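Local coordinates for protein hypothetical glycoside hydrolase (Parabacteroides distasonis, PDB 3TAW) that is of unknown function but, being rich in strands and nearly free of helix, probably folds as a five-bladed beta-propeller like its relatives, at residues A[10-14]-A[351-355]; A[179-185]-A[247-253]; A[202-208]-A[244-248]; A[256-262]-A[284-290]. All blocks are in the same frame, centred on the assembly; numbering follows the deposited sequence.

Interaction 1 (A[10-14]-A[351-355]). With MG (magnesium ion), chain D.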
# COMPACT_ATOMS: atom_id res chain seq x y z
N THR A 10 1.62 -0.47 -24.25
CA THR A 10 1.12 -0.37 -22.87
C THR A 10 -0.27 -1.00 -22.66
O THR A 10 -0.91 -0.73 -21.65
CB THR A 10 1.03 1.09 -22.38
OG1 THR A 10 -0.03 1.77 -23.07
CG2 THR A 10 2.34 1.82 -22.57
N ALA A 11 -0.73 -1.83 -23.60
CA ALA A 11 -2.01 -2.56 -23.46
C ALA A 11 -2.09 -3.40 -22.18
O ALA A 11 -3.18 -3.63 -21.67
CB ALA A 11 -2.25 -3.45 -24.67
N TRP A 12 -0.94 -3.86 -21.67
CA TRP A 12 -0.87 -4.67 -20.44
C TRP A 12 -1.22 -3.90 -19.17
O TRP A 12 -1.49 -4.53 -18.14
CB TRP A 12 0.54 -5.26 -20.24
CG TRP A 12 1.64 -4.21 -20.23
CD1 TRP A 12 2.39 -3.80 -21.31
CD2 TRP A 12 2.11 -3.45 -19.10
NE1 TRP A 12 3.29 -2.83 -20.92
CE2 TRP A 12 3.15 -2.61 -19.57
CE3 TRP A 12 1.76 -3.40 -17.75
CZ2 TRP A 12 3.82 -1.71 -18.73
CZ3 TRP A 12 2.46 -2.52 -16.91
CH2 TRP A 12 3.48 -1.70 -17.41
N CYS A 13 -1.15 -2.57 -19.20
CA CYS A 13 -1.28 -1.80 -17.96
C CYS A 13 -2.74 -1.58 -17.58
O CYS A 13 -3.64 -1.66 -18.39
CB CYS A 13 -0.49 -0.50 -18.02
SG CYS A 13 -1.29 0.87 -18.84
N LEU A 14 -2.96 -1.32 -16.30
CA LEU A 14 -4.31 -1.03 -15.82
C LEU A 14 -4.45 0.49 -15.79
O LEU A 14 -4.17 1.16 -14.79
CB LEU A 14 -4.55 -1.66 -14.45
CG LEU A 14 -5.98 -1.50 -13.90
CD1 LEU A 14 -7.00 -2.20 -14.81
CD2 LEU A 14 -6.05 -2.05 -12.50
N ASP A 351 -12.76 1.14 -16.21
CA ASP A 351 -13.58 0.11 -16.82
C ASP A 351 -12.71 -0.92 -17.57
O ASP A 351 -13.23 -1.89 -18.11
CB ASP A 351 -14.56 0.76 -17.80
CG ASP A 351 -15.68 1.51 -17.09
OD1 ASP A 351 -16.31 0.94 -16.18
OD2 ASP A 351 -15.95 2.67 -17.44
N LYS A 352 -11.39 -0.71 -17.57
CA LYS A 352 -10.47 -1.54 -18.36
C LYS A 352 -10.54 -2.99 -17.92
O LYS A 352 -10.52 -3.28 -16.73
CB LYS A 352 -9.03 -1.06 -18.26
CG LYS A 352 -8.09 -1.80 -19.26
CD LYS A 352 -6.78 -1.11 -19.44
CE LYS A 352 -5.89 -1.74 -20.56
NZ LYS A 352 -4.70 -0.84 -20.87
N GLN A 353 -10.60 -3.90 -18.88
CA GLN A 353 -10.65 -5.30 -18.52
C GLN A 353 -9.29 -5.91 -18.85
O GLN A 353 -8.83 -5.86 -19.98
CB GLN A 353 -11.84 -6.01 -19.17
CG GLN A 353 -13.26 -5.37 -18.81
CD GLN A 353 -13.67 -5.37 -17.30
OE1 GLN A 353 -13.64 -6.41 -16.62
NE2 GLN A 353 -14.11 -4.21 -16.81
N LEU A 354 -8.62 -6.43 -17.83
CA LEU A 354 -7.32 -7.07 -18.01
C LEU A 354 -7.55 -8.49 -18.49
O LEU A 354 -8.67 -9.02 -18.34
CB LEU A 354 -6.54 -7.08 -16.71
CG LEU A 354 -6.14 -5.73 -16.11
CD1 LEU A 354 -5.47 -5.90 -14.74
CD2 LEU A 354 -5.24 -5.00 -17.08
N ASN A 355 -6.51 -9.09 -19.05
CA ASN A 355 -6.63 -10.43 -19.61
C ASN A 355 -6.21 -11.50 -18.60
O ASN A 355 -5.01 -11.61 -18.25
CB ASN A 355 -5.77 -10.52 -20.87
CG ASN A 355 -5.89 -11.85 -21.54
OD1 ASN A 355 -6.77 -12.65 -21.20
ND2 ASN A 355 -5.01 -12.12 -22.52
MG MG D . -7.93 -14.34 -21.35
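K352 sends its ammonium group across to the N-terminal loop, where it meets the backbone carbonyls of A11 and C13. The firm bond is K352 NZ to C13 O at 2.8 Å; the nitrogen approaches at a C=O...N angle of 148°, tilted 25° from the carbonyl plane. A weak second bond joins K352 NZ to A11 O at 3.3 Å. The lysine reaches this far because its chain is fully stretched, with CG turned away from its own backbone N (chi1 -171°). The carbonyls it finds belong to a type I beta turn from T10 to C13, closed by C13 N to T10 O at 3.1 Å. D15, the next residue of the same loop, forms a salt bridge with this ammonium.

Apolar contacts are few. L14 and L354 meet at about a right angle, L14 CD1 resting 3.9 Å from L354 CG and also touching K352 CB at 4.2 Å. The CD2 methyl of L354 lies 3.9 Å from both W12 O and C13 O.

Metal binding follows directly in the chain: N355 OD1 holds the magnesium ion at 2.1 Å, and F356 O is the second protein ligand.

The contact thus ties the loop before strand 33-36 to the tail after strand 344-350. Both leucines rest on W334 of strand 333-340, while W12 packs against strand 281-288.

Interaction 2 (A[179-185]-A[247-253])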
# COMPACT_ATOMS: atom_id res chain seq x y z
N ALA A 179 4.52 -3.37 0.88
CA ALA A 179 4.52 -4.68 0.25
C ALA A 179 3.29 -4.95 -0.61
O ALA A 179 2.17 -4.70 -0.18
CB ALA A 179 4.66 -5.78 1.31
N SER A 180 3.53 -5.53 -1.78
CA SER A 180 2.50 -5.87 -2.77
C SER A 180 2.54 -7.36 -3.04
O SER A 180 3.37 -7.85 -3.81
CB SER A 180 2.80 -5.11 -4.07
OG SER A 180 2.82 -3.72 -3.82
N LEU A 181 1.64 -8.10 -2.38
CA LEU A 181 1.49 -9.53 -2.61
C LEU A 181 0.95 -9.78 -4.02
O LEU A 181 0.14 -9.02 -4.55
CB LEU A 181 0.52 -10.15 -1.61
CG LEU A 181 1.11 -10.66 -0.32
CD1 LEU A 181 1.72 -9.54 0.46
CD2 LEU A 181 -0.03 -11.36 0.46
N VAL A 182 1.39 -10.87 -4.61
CA VAL A 182 0.84 -11.27 -5.90
C VAL A 182 -0.54 -11.92 -5.73
O VAL A 182 -0.73 -12.82 -4.92
CB VAL A 182 1.81 -12.18 -6.67
CG1 VAL A 182 1.14 -12.73 -7.93
CG2 VAL A 182 3.08 -11.38 -7.06
N THR A 183 -1.49 -11.40 -6.52
CA THR A 183 -2.87 -11.85 -6.56
C THR A 183 -3.22 -12.14 -8.02
O THR A 183 -2.48 -11.77 -8.94
CB THR A 183 -3.85 -10.76 -6.06
OG1 THR A 183 -3.88 -9.66 -6.98
CG2 THR A 183 -3.49 -10.29 -4.64
N THR A 184 -4.36 -12.77 -8.23
CA THR A 184 -4.93 -12.91 -9.56
C THR A 184 -6.45 -12.90 -9.45
O THR A 184 -6.96 -12.98 -8.35
CB THR A 184 -4.44 -14.20 -10.25
OG1 THR A 184 -4.63 -14.09 -11.67
CG2 THR A 184 -5.13 -15.44 -9.70
N LEU A 185 -7.14 -12.79 -10.59
CA LEU A 185 -8.59 -12.88 -10.59
C LEU A 185 -9.01 -14.23 -11.11
O LEU A 185 -8.57 -14.67 -12.19
CB LEU A 185 -9.23 -11.74 -11.39
CG LEU A 185 -9.46 -10.51 -10.50
CD1 LEU A 185 -8.16 -9.82 -10.17
CD2 LEU A 185 -10.50 -9.54 -11.09
N CYS A 247 6.43 0.35 -3.76
CA CYS A 247 5.34 -0.54 -4.13
C CYS A 247 3.98 -0.00 -3.66
O CYS A 247 3.88 0.63 -2.62
CB CYS A 247 5.59 -1.93 -3.58
SG CYS A 247 7.01 -2.73 -4.33
N GLY A 248 2.96 -0.26 -4.47
CA GLY A 248 1.62 0.25 -4.24
C GLY A 248 0.69 -0.85 -3.74
O GLY A 248 1.02 -1.56 -2.78
N PRO A 249 -0.48 -1.01 -4.37
CA PRO A 249 -1.37 -2.07 -3.96
C PRO A 249 -0.84 -3.46 -4.31
O PRO A 249 0.21 -3.58 -4.95
CB PRO A 249 -2.66 -1.77 -4.76
CG PRO A 249 -2.18 -1.09 -5.98
CD PRO A 249 -0.99 -0.28 -5.56
N PRO A 250 -1.56 -4.52 -3.90
CA PRO A 250 -1.17 -5.84 -4.36
C PRO A 250 -1.02 -5.96 -5.88
O PRO A 250 -1.77 -5.30 -6.66
CB PRO A 250 -2.29 -6.74 -3.84
CG PRO A 250 -2.79 -6.02 -2.61
CD PRO A 250 -2.74 -4.58 -3.02
N ALA A 251 -0.03 -6.74 -6.29
CA ALA A 251 0.26 -7.00 -7.69
C ALA A 251 -0.78 -7.95 -8.26
O ALA A 251 -1.40 -8.73 -7.52
CB ALA A 251 1.66 -7.60 -7.85
N ILE A 252 -0.94 -7.89 -9.58
CA ILE A 252 -1.96 -8.66 -10.30
C ILE A 252 -1.34 -9.51 -11.41
O ILE A 252 -0.81 -8.98 -12.39
CB ILE A 252 -3.03 -7.74 -10.93
CG1 ILE A 252 -3.66 -6.86 -9.84
CG2 ILE A 252 -4.11 -8.59 -11.58
CD1 ILE A 252 -4.75 -5.92 -10.34
N LEU A 253 -1.47 -10.83 -11.26
CA LEU A 253 -0.97 -11.81 -12.23
C LEU A 253 -1.98 -11.91 -13.35
O LEU A 253 -3.09 -12.37 -13.12
CB LEU A 253 -0.78 -13.17 -11.55
CG LEU A 253 -0.53 -14.41 -12.39
CD1 LEU A 253 0.73 -14.24 -13.17
CD2 LEU A 253 -0.47 -15.67 -11.46
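The carbonyl of A251 is held twice by T183. T183 N donates to A251 O at 2.9 Å from one face of the carbonyl plane, and T183 OG1 donates to A251 O at 2.7 Å from the opposite face. The hydroxyl gets there because it sits between the backbone N and the carbonyl carbon of its own residue (chi1 68°), which also swings CG2 of T183 to within 3.8 Å of P250 CB. Next along, L253 N gives T183 O a nearly straight bond of 2.7 Å (171° at the hydrogen), and T184 OG1 donates to L253 O, also at 2.7 Å. At the other end, A251 N reaches L181 O only weakly. S180 OG lies between two carbonyls, 2.8 Å from P249 O and 3.0 Å from G248 O; its single proton cannot serve both fully. On the face opposite T183, V182 spreads its two methyls along the partner strand, CG2 over A251 CB (4.1 Å) and CG1 toward L253 CB.

Further out, Q190 NE2 donates to T183 OG1, and R122 binds the carbonyls of C247 and G248. The segments 179-185 and 251-253 run parallel in sense, their axes inclined by 43°. This is consistent with the innermost strands of successive propeller blades, which splay apart around the central axis.

In this mostly buried contact, with T184 and L253 partly exposed, the T183 hydroxyl adds a second bond to a carbonyl already in the backbone pairing, while those of T184 and S180 reach carbonyls beyond its two bridged pairs.

Interaction 3 (A[202-208]-A[244-248])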
# COMPACT_ATOMS: atom_id res chain seq x y z
N TYR A 202 6.31 -8.19 -4.05
CA TYR A 202 7.24 -7.10 -4.34
C TYR A 202 7.16 -6.19 -3.13
O TYR A 202 6.07 -5.99 -2.55
CB TYR A 202 6.84 -6.36 -5.63
CG TYR A 202 6.81 -7.29 -6.81
CD1 TYR A 202 5.65 -7.99 -7.13
CD2 TYR A 202 7.93 -7.49 -7.59
CE1 TYR A 202 5.62 -8.88 -8.20
CE2 TYR A 202 7.92 -8.39 -8.67
CZ TYR A 202 6.76 -9.08 -8.96
OH TYR A 202 6.70 -9.97 -10.01
N TRP A 203 8.29 -5.67 -2.68
CA TRP A 203 8.24 -4.74 -1.55
C TRP A 203 9.35 -3.71 -1.66
O TRP A 203 10.34 -3.90 -2.38
CB TRP A 203 8.30 -5.52 -0.22
CG TRP A 203 9.63 -6.15 0.02
CD1 TRP A 203 10.08 -7.34 -0.46
CD2 TRP A 203 10.72 -5.57 0.73
NE1 TRP A 203 11.37 -7.56 -0.06
CE2 TRP A 203 11.79 -6.48 0.68
CE3 TRP A 203 10.88 -4.37 1.43
CZ2 TRP A 203 13.02 -6.22 1.28
CZ3 TRP A 203 12.09 -4.11 2.03
CH2 TRP A 203 13.17 -5.04 1.94
N GLY A 204 9.18 -2.61 -0.95
CA GLY A 204 10.23 -1.61 -0.83
C GLY A 204 9.81 -0.20 -1.17
O GLY A 204 8.77 0.02 -1.79
N GLU A 205 10.66 0.73 -0.77
CA GLU A 205 10.51 2.17 -1.01
C GLU A 205 11.67 2.71 -1.88
O GLU A 205 11.43 3.36 -2.88
CB GLU A 205 10.50 2.90 0.35
CG GLU A 205 10.44 4.40 0.27
CD GLU A 205 10.67 5.09 1.63
OE1 GLU A 205 11.35 4.54 2.52
OE2 GLU A 205 10.20 6.22 1.78
N LYS A 206 12.91 2.45 -1.49
CA LYS A 206 14.08 2.99 -2.18
C LYS A 206 14.40 2.24 -3.49
O LYS A 206 15.06 2.79 -4.35
CB LYS A 206 15.30 2.94 -1.27
CG LYS A 206 15.18 3.80 -0.02
CD LYS A 206 16.41 3.62 0.89
CE LYS A 206 16.65 4.81 1.82
NZ LYS A 206 15.40 5.49 2.30
N ASN A 207 14.00 0.97 -3.55
CA ASN A 207 14.05 0.14 -4.74
C ASN A 207 12.87 -0.82 -4.64
O ASN A 207 12.27 -0.95 -3.58
CB ASN A 207 15.34 -0.70 -4.80
CG ASN A 207 16.59 0.14 -4.76
OD1 ASN A 207 17.05 0.61 -5.80
ND2 ASN A 207 17.16 0.34 -3.55
N VAL A 208 12.56 -1.51 -5.74
CA VAL A 208 11.62 -2.61 -5.71
C VAL A 208 12.40 -3.92 -5.48
O VAL A 208 13.21 -4.37 -6.32
CB VAL A 208 10.78 -2.66 -7.00
CG1 VAL A 208 9.89 -3.91 -7.02
CG2 VAL A 208 9.94 -1.38 -7.12
N LEU A 244 12.52 7.60 -5.69
CA LEU A 244 11.96 6.41 -5.03
C LEU A 244 11.10 5.62 -6.00
O LEU A 244 10.52 6.19 -6.93
CB LEU A 244 11.10 6.77 -3.80
CG LEU A 244 11.73 7.58 -2.67
CD1 LEU A 244 10.63 8.04 -1.69
CD2 LEU A 244 12.86 6.81 -1.96
N THR A 245 11.06 4.31 -5.77
CA THR A 245 10.14 3.38 -6.47
C THR A 245 9.46 2.51 -5.40
O THR A 245 9.98 1.47 -4.98
CB THR A 245 10.87 2.47 -7.46
OG1 THR A 245 11.95 1.80 -6.79
CG2 THR A 245 11.44 3.27 -8.64
N GLU A 246 8.30 2.98 -4.93
CA GLU A 246 7.68 2.42 -3.74
C GLU A 246 6.42 1.63 -4.10
O GLU A 246 5.45 2.18 -4.68
CB GLU A 246 7.35 3.52 -2.72
CG GLU A 246 6.77 3.01 -1.43
CD GLU A 246 6.84 4.01 -0.30
OE1 GLU A 246 6.99 5.22 -0.59
OE2 GLU A 246 6.77 3.58 0.87
N CYS A 247 6.43 0.35 -3.76
CA CYS A 247 5.34 -0.54 -4.13
C CYS A 247 3.98 -0.00 -3.66
O CYS A 247 3.88 0.63 -2.62
CB CYS A 247 5.59 -1.93 -3.58
SG CYS A 247 7.01 -2.73 -4.33
N GLY A 248 2.96 -0.26 -4.47
CA GLY A 248 1.62 0.25 -4.24
C GLY A 248 0.69 -0.85 -3.74
O GLY A 248 1.02 -1.56 -2.78
O HOH W 1 7.90 7.26 0.72
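G204 O receives two hydrogens from the facing strand: C247 N donates to it at 3.1 Å, nearly in line with the C=O bond, and the CA-H of E246 approaches the same G204 O at 3.3 Å. A second, weak backbone bond runs from T245 N to E205 O. G204 itself has a positive phi, a conformation suited to glycine.

Beside these bonds E205 and E246 both carry CG opposite the backbone N (chi1 176° and -177°) on extended chains, which sets the carboxylates side by side, their planes 39° apart. E205 OE2 and E246 OE1 are 4.1 Å apart, and one water donates to both, at 2.7 Å to E205 OE2 and 2.6 Å to E246 OE1. This bridge probably eases the repulsion between like charges. S178 OG holds the other oxygen of E246, and E205 OE2 also bonds an unidentified ligand.

The segment 202-208 leaves strand 199-203 and turns toward strand 209-213, an antiparallel neighbour. Its turn lies against the start of strand 244-254, which in a propeller reading opens the next blade.

L244 runs alongside E205, with its CD1 close to the carboxylate and CD2 close to the CA of K206. V208 and T245 cross at about a right angle, and T245 OG1 comes within 3.4 Å of N207 CA. The sulfur of C247 lies between the two ends of 202-208, 3.6 Å from W203 N and 3.9 Å from Y202 CB, with V208 CG1 nearby.

Interaction 4 (A[256-262]-A[284-290]). With EDO (1,2-ethanediol), chain H; EDO (1,2-ethanediol), chain S.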
# COMPACT_ATOMS: atom_id res chain seq x y z
N ASP A 256 -0.65 -11.57 -19.46
CA ASP A 256 0.42 -10.77 -20.06
C ASP A 256 1.58 -10.44 -19.15
O ASP A 256 2.53 -9.78 -19.58
CB ASP A 256 -0.19 -9.48 -20.63
CG ASP A 256 -1.18 -9.78 -21.72
OD1 ASP A 256 -0.78 -10.49 -22.66
OD2 ASP A 256 -2.37 -9.39 -21.61
N GLY A 257 1.51 -10.90 -17.90
CA GLY A 257 2.55 -10.67 -16.90
C GLY A 257 1.97 -10.24 -15.57
O GLY A 257 0.74 -10.08 -15.43
N ILE A 258 2.86 -10.05 -14.60
CA ILE A 258 2.45 -9.60 -13.27
C ILE A 258 2.52 -8.08 -13.26
O ILE A 258 3.58 -7.49 -13.47
CB ILE A 258 3.31 -10.21 -12.16
CG1 ILE A 258 3.22 -11.74 -12.18
CG2 ILE A 258 2.87 -9.67 -10.79
CD1 ILE A 258 4.33 -12.45 -11.41
N VAL A 259 1.37 -7.44 -13.06
CA VAL A 259 1.27 -6.00 -13.07
C VAL A 259 1.49 -5.46 -11.66
O VAL A 259 0.79 -5.86 -10.74
CB VAL A 259 -0.11 -5.53 -13.60
CG1 VAL A 259 -0.18 -4.01 -13.62
CG2 VAL A 259 -0.36 -6.11 -15.01
N LEU A 260 2.44 -4.54 -11.51
CA LEU A 260 2.72 -3.89 -10.24
C LEU A 260 2.49 -2.39 -10.35
O LEU A 260 3.17 -1.72 -11.11
CB LEU A 260 4.16 -4.16 -9.80
CG LEU A 260 4.66 -3.46 -8.53
CD1 LEU A 260 3.90 -4.01 -7.29
CD2 LEU A 260 6.23 -3.53 -8.37
N LEU A 261 1.49 -1.88 -9.62
CA LEU A 261 1.31 -0.46 -9.47
C LEU A 261 2.25 0.02 -8.35
O LEU A 261 2.35 -0.61 -7.29
CB LEU A 261 -0.15 -0.12 -9.12
CG LEU A 261 -1.15 0.02 -10.27
CD1 LEU A 261 -1.27 -1.26 -11.13
CD2 LEU A 261 -2.55 0.42 -9.79
N TYR A 262 2.94 1.12 -8.61
CA TYR A 262 3.90 1.64 -7.64
C TYR A 262 3.93 3.16 -7.70
O TYR A 262 3.34 3.78 -8.60
CB TYR A 262 5.28 1.00 -7.87
CG TYR A 262 6.02 1.49 -9.09
CD1 TYR A 262 5.82 0.90 -10.35
CD2 TYR A 262 6.94 2.54 -9.01
CE1 TYR A 262 6.49 1.33 -11.45
CE2 TYR A 262 7.62 2.98 -10.13
CZ TYR A 262 7.40 2.37 -11.35
OH TYR A 262 8.06 2.79 -12.47
N GLY A 284 3.18 4.90 -11.13
CA GLY A 284 3.61 4.17 -12.32
C GLY A 284 3.19 2.71 -12.28
O GLY A 284 2.52 2.25 -11.36
N GLN A 285 3.57 1.97 -13.32
CA GLN A 285 3.32 0.53 -13.37
C GLN A 285 4.47 -0.21 -13.98
O GLN A 285 5.12 0.28 -14.90
CB GLN A 285 2.02 0.19 -14.13
CG GLN A 285 0.79 0.86 -13.49
CD GLN A 285 -0.51 0.44 -14.10
OE1 GLN A 285 -0.62 -0.63 -14.72
NE2 GLN A 285 -1.54 1.27 -13.89
N ALA A 286 4.75 -1.38 -13.44
CA ALA A 286 5.73 -2.30 -14.00
C ALA A 286 5.06 -3.62 -14.32
O ALA A 286 4.01 -3.94 -13.77
CB ALA A 286 6.88 -2.52 -13.03
N LEU A 287 5.71 -4.40 -15.19
CA LEU A 287 5.23 -5.69 -15.64
C LEU A 287 6.36 -6.69 -15.49
O LEU A 287 7.47 -6.45 -15.98
CB LEU A 287 4.80 -5.62 -17.10
CG LEU A 287 4.09 -6.83 -17.68
CD1 LEU A 287 2.70 -6.93 -17.00
CD2 LEU A 287 3.99 -6.73 -19.22
N PHE A 288 6.08 -7.81 -14.83
CA PHE A 288 7.06 -8.88 -14.69
C PHE A 288 6.58 -10.15 -15.36
O PHE A 288 5.38 -10.39 -15.54
CB PHE A 288 7.33 -9.18 -13.21
CG PHE A 288 8.00 -8.05 -12.47
CD1 PHE A 288 9.37 -7.96 -12.45
CD2 PHE A 288 7.25 -7.06 -11.84
CE1 PHE A 288 9.99 -6.91 -11.78
CE2 PHE A 288 7.89 -6.01 -11.17
CZ PHE A 288 9.25 -5.95 -11.16
N ASP A 289 7.53 -10.98 -15.75
CA ASP A 289 7.21 -12.25 -16.39
C ASP A 289 6.52 -13.22 -15.39
O ASP A 289 6.87 -13.26 -14.22
CB ASP A 289 8.48 -12.85 -16.94
CG ASP A 289 8.24 -14.15 -17.66
OD1 ASP A 289 7.82 -14.09 -18.84
OD2 ASP A 289 8.52 -15.21 -17.04
N VAL A 290 5.54 -13.98 -15.87
CA VAL A 290 4.79 -14.88 -15.00
C VAL A 290 5.59 -16.08 -14.49
O VAL A 290 5.28 -16.63 -13.43
CB VAL A 290 3.47 -15.37 -15.66
CG1 VAL A 290 2.61 -14.16 -16.05
CG2 VAL A 290 3.76 -16.27 -16.86
C1 EDO H . 3.88 -13.29 -19.60
O1 EDO H . 4.98 -13.50 -18.72
C2 EDO H . 4.33 -12.59 -20.87
O2 EDO H . 5.38 -13.36 -21.47
C1 EDO S . 4.17 -19.71 -12.48
O1 EDO S . 3.51 -20.18 -11.29
C2 EDO S . 3.18 -18.99 -13.38
O2 EDO S . 2.68 -17.83 -12.70
O HOH W 2 6.08 3.32 -14.45
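The Y262 ring has G284 CA over one face, 4.1 Å above the plane and toward the rim, while A286 N and L260 O lie at its edge. With CG between the backbone N and carbonyl carbon (chi1 74°), the ring folds back across the partner strand. Its OH accepts from a water that in turn accepts from Q285 N, and D241 binds the same hydroxyl. F288 meets this contact edge-on: L260 CD2 is 4.1 Å from F288 CE2, with I258 O near the ring plane, and the ring stacks with Y202. On the other side of the sheet the Q285 amide lies alongside L261, whose CD1 is 3.5 Å from Q285 CD; Q285 OE1 touches V259 CG1 at 3.6 Å, and NE2 is held by L14 O. There V259 CG2 packs on L287 CD1 at 3.7 Å.

Antiparallel hydrogen-bonded pairs I258/F288, L260/A286 and Y262/G284 join the backbones, L260 N to A286 O being nearly straight (2.8 Å, 176°). Beyond them, one 1,2-ethanediol bridges V290 N and D289 OD1; D289 OD2 accepts from N292 N.

Strand 257-265 is flanked by 244-254 and by 281-288, which itself pairs with 296-299, as in one propeller blade.

In the fold
Interactions 2, 3 and 4 are buried and belong to one mixed sheet, whereas interaction 1 is a partly buried clasp between loops near the two ends of the chain, enclosing the others in sequence. Interactions 2 and 3 share C247 and G248 on strand 244-254: the former pairs it in parallel with strand 179-186, the latter covers its beginning with a turn. Interaction 4 continues outward through regular antiparallel pairing, linked to interaction 2 by I252 O and V259 N. Chemistry follows place: backbone bonds and apolar packing in interaction 4, hydroxyls on carbonyls in 2, paired carboxylates in 3, and a lysine on carbonyls in 1, which meets interaction 4 through L14 and Q285.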